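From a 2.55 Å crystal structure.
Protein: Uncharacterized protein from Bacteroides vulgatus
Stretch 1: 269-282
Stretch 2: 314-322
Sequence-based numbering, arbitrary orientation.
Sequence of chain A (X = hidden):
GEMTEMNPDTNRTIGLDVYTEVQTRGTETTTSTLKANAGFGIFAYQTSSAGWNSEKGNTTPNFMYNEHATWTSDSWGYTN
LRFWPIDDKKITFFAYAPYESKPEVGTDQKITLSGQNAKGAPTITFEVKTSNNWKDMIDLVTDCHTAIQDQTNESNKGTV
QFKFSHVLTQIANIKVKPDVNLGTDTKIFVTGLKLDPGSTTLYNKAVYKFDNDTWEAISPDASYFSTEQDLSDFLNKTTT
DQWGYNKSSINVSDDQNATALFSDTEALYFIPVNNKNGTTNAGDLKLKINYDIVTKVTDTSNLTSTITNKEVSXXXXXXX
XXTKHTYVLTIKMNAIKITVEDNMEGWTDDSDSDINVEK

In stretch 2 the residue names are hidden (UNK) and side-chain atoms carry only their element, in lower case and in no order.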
# COMPACT_ATOMS: atom_id res chain seq x y z
N TYR A 269 -2.34 -3.06 -1.54
CA TYR A 269 -1.65 -2.26 -0.51
C TYR A 269 -2.07 -2.73 0.85
O TYR A 269 -3.20 -2.49 1.27
CB TYR A 269 -1.95 -0.74 -0.66
CG TYR A 269 -1.88 -0.24 -2.08
CD1 TYR A 269 -0.65 -0.08 -2.72
CD2 TYR A 269 -3.03 0.07 -2.79
CE1 TYR A 269 -0.58 0.38 -4.04
CE2 TYR A 269 -2.97 0.55 -4.11
CZ TYR A 269 -1.74 0.69 -4.72
OH TYR A 269 -1.66 1.11 -6.03
N PHE A 270 -1.15 -3.38 1.55
CA PHE A 270 -1.42 -3.96 2.87
C PHE A 270 -0.64 -3.29 3.99
O PHE A 270 0.43 -2.75 3.71
CB PHE A 270 -1.02 -5.45 2.86
CG PHE A 270 -1.94 -6.38 2.10
CD1 PHE A 270 -3.12 -6.84 2.69
CD2 PHE A 270 -1.64 -6.80 0.82
CE1 PHE A 270 -3.97 -7.69 1.98
CE2 PHE A 270 -2.48 -7.68 0.13
CZ PHE A 270 -3.64 -8.12 0.72
N ILE A 271 -1.14 -3.41 5.26
CA ILE A 271 -0.40 -3.04 6.47
C ILE A 271 0.81 -4.01 6.44
O ILE A 271 0.62 -5.22 6.23
CB ILE A 271 -1.25 -3.11 7.76
CG1 ILE A 271 -2.42 -2.12 7.72
CG2 ILE A 271 -0.38 -2.84 8.99
CD1 ILE A 271 -3.51 -2.40 8.65
N PRO A 272 2.06 -3.49 6.50
CA PRO A 272 3.22 -4.38 6.37
C PRO A 272 3.37 -5.38 7.52
O PRO A 272 2.73 -5.22 8.58
CB PRO A 272 4.41 -3.40 6.32
CG PRO A 272 3.94 -2.22 7.05
CD PRO A 272 2.48 -2.09 6.74
N VAL A 273 4.19 -6.41 7.31
CA VAL A 273 4.47 -7.39 8.37
C VAL A 273 5.82 -7.00 8.98
O VAL A 273 6.79 -6.79 8.24
CB VAL A 273 4.44 -8.87 7.86
CG1 VAL A 273 4.80 -9.83 8.97
CG2 VAL A 273 3.07 -9.23 7.30
N ASN A 274 5.88 -6.85 10.30
CA ASN A 274 7.10 -6.49 11.05
C ASN A 274 7.79 -5.26 10.47
O ASN A 274 9.02 -5.21 10.39
CB ASN A 274 8.07 -7.66 11.11
CG ASN A 274 7.53 -8.81 11.89
OD1 ASN A 274 6.96 -8.64 12.97
ND2 ASN A 274 7.69 -9.99 11.34
N ASN A 275 6.97 -4.26 10.07
CA ASN A 275 7.42 -3.01 9.50
C ASN A 275 8.39 -3.24 8.34
O ASN A 275 8.01 -3.87 7.36
CB ASN A 275 8.01 -2.08 10.56
CG ASN A 275 6.93 -1.51 11.44
OD1 ASN A 275 6.19 -0.62 11.03
ND2 ASN A 275 6.75 -2.09 12.61
N LYS A 276 9.63 -2.70 8.41
CA LYS A 276 10.58 -2.78 7.29
C LYS A 276 11.29 -4.15 7.18
O LYS A 276 12.00 -4.40 6.20
CB LYS A 276 11.58 -1.61 7.38
CG LYS A 276 11.18 -0.47 6.43
CD LYS A 276 11.63 0.92 6.88
CE LYS A 276 11.07 2.03 5.99
NZ LYS A 276 11.56 3.38 6.39
N ASN A 277 11.03 -5.07 8.13
CA ASN A 277 11.66 -6.39 8.17
C ASN A 277 10.91 -7.51 7.43
O ASN A 277 11.55 -8.48 7.04
CB ASN A 277 11.84 -6.81 9.61
CG ASN A 277 12.91 -6.05 10.32
OD1 ASN A 277 13.87 -5.54 9.72
ND2 ASN A 277 12.77 -5.98 11.62
N GLY A 278 9.59 -7.39 7.31
CA GLY A 278 8.78 -8.40 6.66
C GLY A 278 8.55 -9.66 7.47
O GLY A 278 8.94 -9.76 8.64
N THR A 279 7.93 -10.67 6.83
CA THR A 279 7.63 -11.94 7.47
C THR A 279 8.87 -12.59 8.06
O THR A 279 9.96 -12.54 7.46
CB THR A 279 6.94 -12.87 6.49
OG1 THR A 279 7.77 -12.99 5.34
CG2 THR A 279 5.56 -12.38 6.11
N THR A 280 8.69 -13.19 9.25
CA THR A 280 9.74 -13.85 10.03
C THR A 280 10.21 -15.11 9.30
O THR A 280 11.42 -15.34 9.21
CB THR A 280 9.22 -14.14 11.45
OG1 THR A 280 8.79 -12.91 12.07
CG2 THR A 280 10.26 -14.79 12.32
N ASN A 281 9.27 -15.92 8.78
CA ASN A 281 9.57 -17.19 8.13
C ASN A 281 8.87 -17.37 6.81
O ASN A 281 7.80 -16.81 6.58
CB ASN A 281 9.14 -18.35 9.03
CG ASN A 281 9.60 -18.28 10.47
OD1 ASN A 281 8.78 -18.25 11.39
ND2 ASN A 281 10.91 -18.25 10.69
N ALA A 282 9.46 -18.22 5.96
CA ALA A 282 8.86 -18.63 4.71
C ALA A 282 7.58 -19.37 5.03
O ALA A 282 7.55 -20.19 5.95
CB ALA A 282 9.82 -19.52 3.94
N UNK A 314 5.12 -18.05 0.40
CA UNK A 314 5.85 -16.83 0.09
C UNK A 314 7.12 -16.80 0.93
O UNK A 314 7.12 -17.32 2.07
c UNK A 314 2.90 -14.30 -0.24
c UNK A 314 4.99 -15.57 0.29
c UNK A 314 3.77 -15.48 -0.61
c UNK A 314 4.15 -15.48 -2.09
N UNK A 315 8.25 -16.27 0.39
CA UNK A 315 9.51 -16.34 1.16
C UNK A 315 9.52 -15.46 2.40
O UNK A 315 8.62 -14.65 2.59
c UNK A 315 8.46 -15.68 -0.95
c UNK A 315 9.84 -15.12 -0.89
c UNK A 315 10.57 -15.87 0.15
N UNK A 316 10.52 -15.64 3.25
CA UNK A 316 10.68 -14.82 4.44
C UNK A 316 11.07 -13.42 4.00
O UNK A 316 11.47 -13.23 2.85
c UNK A 316 11.70 -15.42 5.44
c UNK A 316 15.53 -15.91 5.83
c UNK A 316 14.05 -15.82 6.15
n UNK A 316 16.36 -15.89 7.07
c UNK A 316 13.15 -15.51 4.96
N UNK A 317 10.94 -12.45 4.92
CA UNK A 317 11.29 -11.04 4.72
C UNK A 317 10.47 -10.45 3.54
O UNK A 317 10.99 -9.73 2.70
o UNK A 317 13.30 -11.35 6.88
n UNK A 317 14.70 -12.19 5.36
c UNK A 317 12.83 -10.88 4.56
c UNK A 317 13.63 -11.48 5.70
N UNK A 318 9.18 -10.79 3.51
CA UNK A 318 8.24 -10.30 2.50
C UNK A 318 7.15 -9.50 3.22
O UNK A 318 6.99 -9.62 4.44
c UNK A 318 6.57 -12.21 2.27
o UNK A 318 7.25 -10.88 0.38
c UNK A 318 7.69 -11.44 1.62
N UNK A 319 6.39 -8.70 2.44
CA UNK A 319 5.37 -7.75 2.90
C UNK A 319 6.10 -6.67 3.76
O UNK A 319 5.64 -6.29 4.84
c UNK A 319 3.22 -9.68 1.65
c UNK A 319 4.21 -8.45 3.63
c UNK A 319 0.83 -9.87 1.33
c UNK A 319 1.73 -8.60 3.18
c UNK A 319 0.63 -9.09 2.45
c UNK A 319 3.03 -8.88 2.78
c UNK A 319 2.11 -10.18 0.93
N UNK A 320 7.25 -6.18 3.24
CA UNK A 320 8.09 -5.15 3.87
C UNK A 320 7.51 -3.75 3.68
O UNK A 320 7.10 -3.39 2.56
c UNK A 320 11.70 -6.31 2.86
n UNK A 320 14.05 -7.08 3.00
c UNK A 320 12.85 -6.67 3.76
c UNK A 320 10.38 -6.34 3.64
c UNK A 320 9.51 -5.17 3.27
N UNK A 321 7.51 -2.95 4.75
CA UNK A 321 7.07 -1.55 4.70
C UNK A 321 7.89 -0.77 3.68
O UNK A 321 9.12 -0.90 3.64
n UNK A 321 7.61 3.15 7.29
c UNK A 321 6.72 0.88 7.71
c UNK A 321 6.66 0.46 6.24
c UNK A 321 7.24 -0.92 6.09
c UNK A 321 6.53 2.37 7.92
N UNK A 322 7.21 0.01 2.85
CA UNK A 322 7.84 0.85 1.85
C UNK A 322 8.53 0.11 0.72
O UNK A 322 9.38 0.70 0.04
O HOH W 1 6.44 -15.44 4.56

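Position 314 carries four carbons, forked at the second. They stay more than 6 Å from stretch 1, and the backbone makes the approach: the O of 314 lies 3.4 Å from Ala282 CA, a CA-H...O contact. The fork after a single methylene means Leu314. Position 315 has three carbons closing a ring onto its own backbone N. Its CA-to-CB bond points away, and the ring carbons come no nearer than 5.3 Å to stretch 1; a water lies 3.0 Å from the O of 315 and 2.9 Å from Thr279 OG1. Only proline closes such a ring: Pro315.

At position 316, four carbons in a row end in nitrogen. The CB of 316 packs 3.6 Å from Ala282 N, and the chain then leads away, leaving the amine free of stretch 1: Lys316. Position 317 has two carbons, the second bearing one O and one N, a short amide. The backbone N of 317 donates to Thr279 O at 2.7 Å. This is Asn317, and positive phi and psi (59/43) suit asparagine well.

Position 318 shows one carbon carrying an oxygen and a carbon. Its backbone does double duty: the N of 318 donates to Thr279 OG1 at 3.2 Å, and the O of 318 receives Thr279 N at 2.8 Å. The same O sits 3.1 Å from Gly278 CA. The branch names Thr318. A CB on Gly278 would clash with Asn317 C and Thr318 N, so this close approach depends on glycine, which its positive phi also favours.

At position 319 one carbon leads to a six-carbon ring without a hydroxyl. It points toward stretch 1, its nearest ring atom lies over one face of the Phe270 ring, 3.6 Å from Phe270 CD2, and the planes meet obliquely at 31°. Val273 CG2 lies 3.9 Å from the CB of 319, and the O of 319 accepts from Val273 N at 2.9 Å: Phe319.

Position 320 again has four carbons and a terminal nitrogen, the last carbon 3.4 Å from Lys276 O: Lys320. Position 321 repeats that pattern, yet points toward stretch 1. The CB of 321 meets Pro272 CG at 3.7 Å, and the N of 321 donates to Asn275 O at 2.8 Å: Lys321. Lys321 NZ lies 4.1 Å from Lys276 NZ, a like-charge approach, but is hydrogen-bonded elsewhere in the structure. Position 322 has no side-chain atoms and a positive phi, as expected of Gly322.

The contact works by backbone pairing. Four main-chain hydrogen bonds set the register, Thr279 OG1 adds a fifth, and Asn274 ND2 braces the loop through Gly278 O at 3.0 Å. Phe319 supplies the apolar anchor.

Stretch 2, residues 314-322: LPKNTFKKG
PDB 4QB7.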